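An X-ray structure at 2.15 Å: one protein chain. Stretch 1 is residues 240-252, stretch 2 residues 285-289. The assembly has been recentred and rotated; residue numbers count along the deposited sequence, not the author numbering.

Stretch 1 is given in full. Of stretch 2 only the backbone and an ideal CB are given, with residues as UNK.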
# COMPACT_ATOMS: atom_id res chain seq x y z
N ARG A 240 -0.16 -8.67 7.80
CA ARG A 240 -1.47 -9.14 8.17
C ARG A 240 -2.51 -8.19 7.55
O ARG A 240 -3.71 -8.49 7.45
CB ARG A 240 -1.49 -9.21 9.69
CG ARG A 240 -2.70 -9.81 10.35
CD ARG A 240 -2.63 -11.32 10.63
NE ARG A 240 -3.21 -11.51 11.97
CZ ARG A 240 -4.50 -11.29 12.25
NH1 ARG A 240 -5.36 -10.94 11.28
NH2 ARG A 240 -4.94 -11.42 13.49
N MET A 241 -2.03 -7.06 7.07
CA MET A 241 -2.88 -6.08 6.42
C MET A 241 -3.18 -6.48 5.02
O MET A 241 -2.34 -7.08 4.34
CB MET A 241 -2.20 -4.70 6.33
CG MET A 241 -2.53 -3.75 7.47
SD MET A 241 -1.71 -4.14 9.01
CE MET A 241 -0.13 -4.60 8.31
N SER A 242 -4.36 -6.08 4.57
CA SER A 242 -4.82 -6.36 3.24
C SER A 242 -4.03 -5.60 2.20
O SER A 242 -3.84 -4.37 2.30
CB SER A 242 -6.30 -6.03 3.10
OG SER A 242 -6.66 -6.18 1.73
N VAL A 243 -3.61 -6.31 1.17
CA VAL A 243 -2.90 -5.66 0.06
C VAL A 243 -3.82 -4.87 -0.87
O VAL A 243 -3.36 -4.30 -1.86
CB VAL A 243 -2.02 -6.65 -0.71
CG1 VAL A 243 -0.99 -7.26 0.24
CG2 VAL A 243 -2.84 -7.74 -1.38
N SER A 244 -5.11 -4.81 -0.51
CA SER A 244 -6.14 -3.94 -1.12
C SER A 244 -6.30 -2.60 -0.40
O SER A 244 -7.04 -1.74 -0.84
CB SER A 244 -7.51 -4.62 -1.00
OG SER A 244 -7.45 -5.94 -1.52
N TRP A 245 -5.67 -2.47 0.75
CA TRP A 245 -5.56 -1.23 1.48
C TRP A 245 -4.14 -0.73 1.13
O TRP A 245 -3.20 -1.51 0.92
CB TRP A 245 -5.79 -1.58 2.96
CG TRP A 245 -5.44 -0.55 4.01
CD1 TRP A 245 -5.24 0.80 3.83
CD2 TRP A 245 -5.30 -0.78 5.42
NE1 TRP A 245 -4.95 1.41 5.03
CE2 TRP A 245 -4.98 0.47 6.02
CE3 TRP A 245 -5.41 -1.92 6.23
CZ2 TRP A 245 -4.78 0.62 7.40
CZ3 TRP A 245 -5.20 -1.78 7.60
CH2 TRP A 245 -4.89 -0.51 8.17
N ASP A 246 -3.99 0.56 0.92
CA ASP A 246 -2.70 1.08 0.52
C ASP A 246 -1.57 0.74 1.54
O ASP A 246 -0.38 0.71 1.20
CB ASP A 246 -2.80 2.59 0.17
CG ASP A 246 -3.09 3.48 1.36
OD1 ASP A 246 -3.30 2.96 2.48
OD2 ASP A 246 -3.12 4.73 1.15
N PHE A 247 -1.95 0.42 2.77
CA PHE A 247 -0.97 0.06 3.77
C PHE A 247 -0.27 -1.22 3.33
O PHE A 247 0.93 -1.22 3.13
CB PHE A 247 -1.62 -0.06 5.17
CG PHE A 247 -0.63 -0.09 6.32
CD1 PHE A 247 0.72 0.30 6.16
CD2 PHE A 247 -1.05 -0.48 7.59
CE1 PHE A 247 1.60 0.27 7.22
CE2 PHE A 247 -0.16 -0.48 8.66
CZ PHE A 247 1.16 -0.12 8.47
N GLY A 248 -1.03 -2.27 3.09
CA GLY A 248 -0.45 -3.52 2.59
C GLY A 248 0.13 -3.43 1.18
O GLY A 248 1.14 -4.06 0.87
N LEU A 249 -0.51 -2.67 0.33
CA LEU A 249 -0.00 -2.50 -1.03
C LEU A 249 1.46 -2.03 -1.07
O LEU A 249 2.25 -2.49 -1.89
CB LEU A 249 -0.89 -1.50 -1.79
CG LEU A 249 -1.29 -1.65 -3.28
CD1 LEU A 249 -1.09 -0.38 -4.10
CD2 LEU A 249 -0.70 -2.86 -3.98
N TYR A 250 1.78 -1.08 -0.20
CA TYR A 250 3.11 -0.49 -0.18
C TYR A 250 4.09 -1.38 0.50
O TYR A 250 5.31 -1.20 0.37
CB TYR A 250 3.11 0.89 0.47
CG TYR A 250 2.74 1.97 -0.50
CD1 TYR A 250 3.69 2.80 -1.03
CD2 TYR A 250 1.43 2.13 -0.89
CE1 TYR A 250 3.32 3.82 -1.89
CE2 TYR A 250 1.04 3.12 -1.76
CZ TYR A 250 1.98 3.97 -2.27
OH TYR A 250 1.61 4.95 -3.14
N LYS A 251 3.58 -2.34 1.24
CA LYS A 251 4.47 -3.35 1.76
C LYS A 251 4.83 -4.30 0.62
O LYS A 251 5.97 -4.74 0.56
CB LYS A 251 3.94 -3.95 3.09
CG LYS A 251 4.02 -2.93 4.32
CD LYS A 251 4.81 -1.49 4.19
CE LYS A 251 3.93 -0.20 4.20
NZ LYS A 251 4.33 1.12 4.94
N VAL A 252 3.93 -4.51 -0.33
CA VAL A 252 4.28 -5.25 -1.59
C VAL A 252 5.34 -4.45 -2.38
O VAL A 252 6.34 -4.99 -2.82
CB VAL A 252 3.07 -5.41 -2.52
CG1 VAL A 252 3.48 -6.05 -3.84
CG2 VAL A 252 1.97 -6.20 -1.86
N UNK A 285 7.15 -5.69 10.85
CA UNK A 285 5.73 -5.96 11.01
C UNK A 285 4.96 -4.68 11.01
O UNK A 285 5.02 -3.92 11.98
CB UNK A 285 5.46 -6.74 12.30
N UNK A 286 4.23 -4.43 9.94
CA UNK A 286 3.37 -3.24 10.06
C UNK A 286 2.22 -3.57 11.00
O UNK A 286 1.75 -4.71 11.01
CB UNK A 286 2.84 -2.79 8.70
N UNK A 287 1.80 -2.61 11.80
CA UNK A 287 0.71 -2.83 12.75
C UNK A 287 -0.28 -1.66 12.78
O UNK A 287 -0.02 -0.59 12.23
CB UNK A 287 1.28 -3.06 14.15
N UNK A 288 -1.36 -1.91 13.50
CA UNK A 288 -2.41 -0.97 13.84
C UNK A 288 -2.67 -1.19 15.35
O UNK A 288 -2.35 -2.27 15.88
CB UNK A 288 -3.66 -1.18 12.99
N UNK A 289 -3.17 -0.16 16.09
CA UNK A 289 -3.33 -0.35 17.54
C UNK A 289 -3.96 -1.69 17.94
O UNK A 289 -3.45 -2.36 18.87
CB UNK A 289 -4.19 0.79 18.10

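Stretch 1 runs from a loop through a type I turn, Ser-242 to Trp-245, into the helix 246-252. Stretch 2 begins as a strand that runs nearly antiparallel to this helix, at 167°, with the axes 10.3 Å apart at their closest. Apolar groups of Met-241, Trp-245, Phe-247 and Lys-251 lie on the side that meets it.

Position 285 has phi/psi of -139/109, ordinary strand values. Its CA-to-CB bond points away from stretch 1, and no atom of stretch 1 lies within 5.5 Å of the ideal CB. Stretch 1 therefore says little about the residue, and many side chains would suit. The deposited residue is Met-285. Its chain is extended, with all three chi angles t, and makes no contact within 4.5 Å.

Position 286 is the most constrained. Its CB points toward stretch 1. The ideal CB is 3.2 Å from Phe-247 CZ, which is tight, 3.5 Å from Met-241 CE and 4.5 Å from Lys-251 CG. The surroundings are a phenyl ring, a methionine methyl and the aliphatic part of a lysine. A small or compact apolar side chain would suit, such as alanine, valine or proline. The phi of -73° is compatible with proline, although not proof of it. The deposited residue is Pro-286, and stretch 1 covers 87 Å² of it, more than of any other residue here. Pro-286 CB lies 3.4 Å from Phe-247 CZ, approaching the ring obliquely. Pro-286 CG is 3.3 Å from Met-241 CE and 3.9 Å from Lys-251 CG. Pro-286 O is 3.3 Å from Met-241 CE, and a water bridges the stretches: it donates to Pro-286 O at 2.6 Å and accepts from Arg-240 N at 3.0 Å. No direct hydrogen bond joins the stretches.

Position 287 points its CB away, with nothing of stretch 1 within 5.5 Å. Its phi/psi of -137/172 are extended and would accept a beta-branched residue, among others. The deposited residue is Ile-287. Its side chain stays clear of stretch 1; the nearest pair is Ile-287 CB and Met-241 SD, 6.1 Å apart. Contact is through the backbone: Ile-287 O sits 3.6 Å from Phe-247 CE2, at the edge of the ring.

Position 288 points toward stretch 1 again. Its ideal CB is 5.0 Å from Trp-245 CH2 and 5.3 Å from Met-241 SD, so there is room for a further carbon or two. Valine, isoleucine, leucine or threonine are reasonable candidates, and the apolar neighbours favour the first three. The deposited residue is Val-288, with chi1 t. Val-288 CG2 reaches Trp-245 CH2 at 3.7 Å and Phe-247 CE2 at 4.3 Å, meeting both rings at the edge. Val-288 CG2 is also 4.4 Å from Met-241 SD.

Position 289 is out of reach of stretch 1. It follows the N-cap position 288 and has helical angles, -45/-44. Proline is often tolerated in the first turn of a helix, as are many other residues. The deposited residue is Pro-289.

Stretch 2 (285-289) MPIVP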
# COMPACT_ATOMS: atom_id res chain seq x y z
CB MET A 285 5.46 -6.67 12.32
CG MET A 285 4.03 -7.12 12.47
SD MET A 285 3.66 -7.99 14.01
CE MET A 285 1.92 -8.30 13.65
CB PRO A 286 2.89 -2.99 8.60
CG PRO A 286 3.17 -4.26 7.88
CD PRO A 286 4.32 -4.94 8.57
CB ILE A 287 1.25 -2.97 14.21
CG1 ILE A 287 2.05 -1.72 14.58
CG2 ILE A 287 2.11 -4.22 14.35
CD1 ILE A 287 2.26 -1.57 16.06
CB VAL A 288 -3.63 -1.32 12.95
CG1 VAL A 288 -4.92 -0.71 13.44
CG2 VAL A 288 -3.37 -0.93 11.52
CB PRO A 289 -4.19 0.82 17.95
CG PRO A 289 -3.71 1.92 17.04
CD PRO A 289 -3.48 1.23 15.71
O HOH W 1 1.29 -7.05 9.88
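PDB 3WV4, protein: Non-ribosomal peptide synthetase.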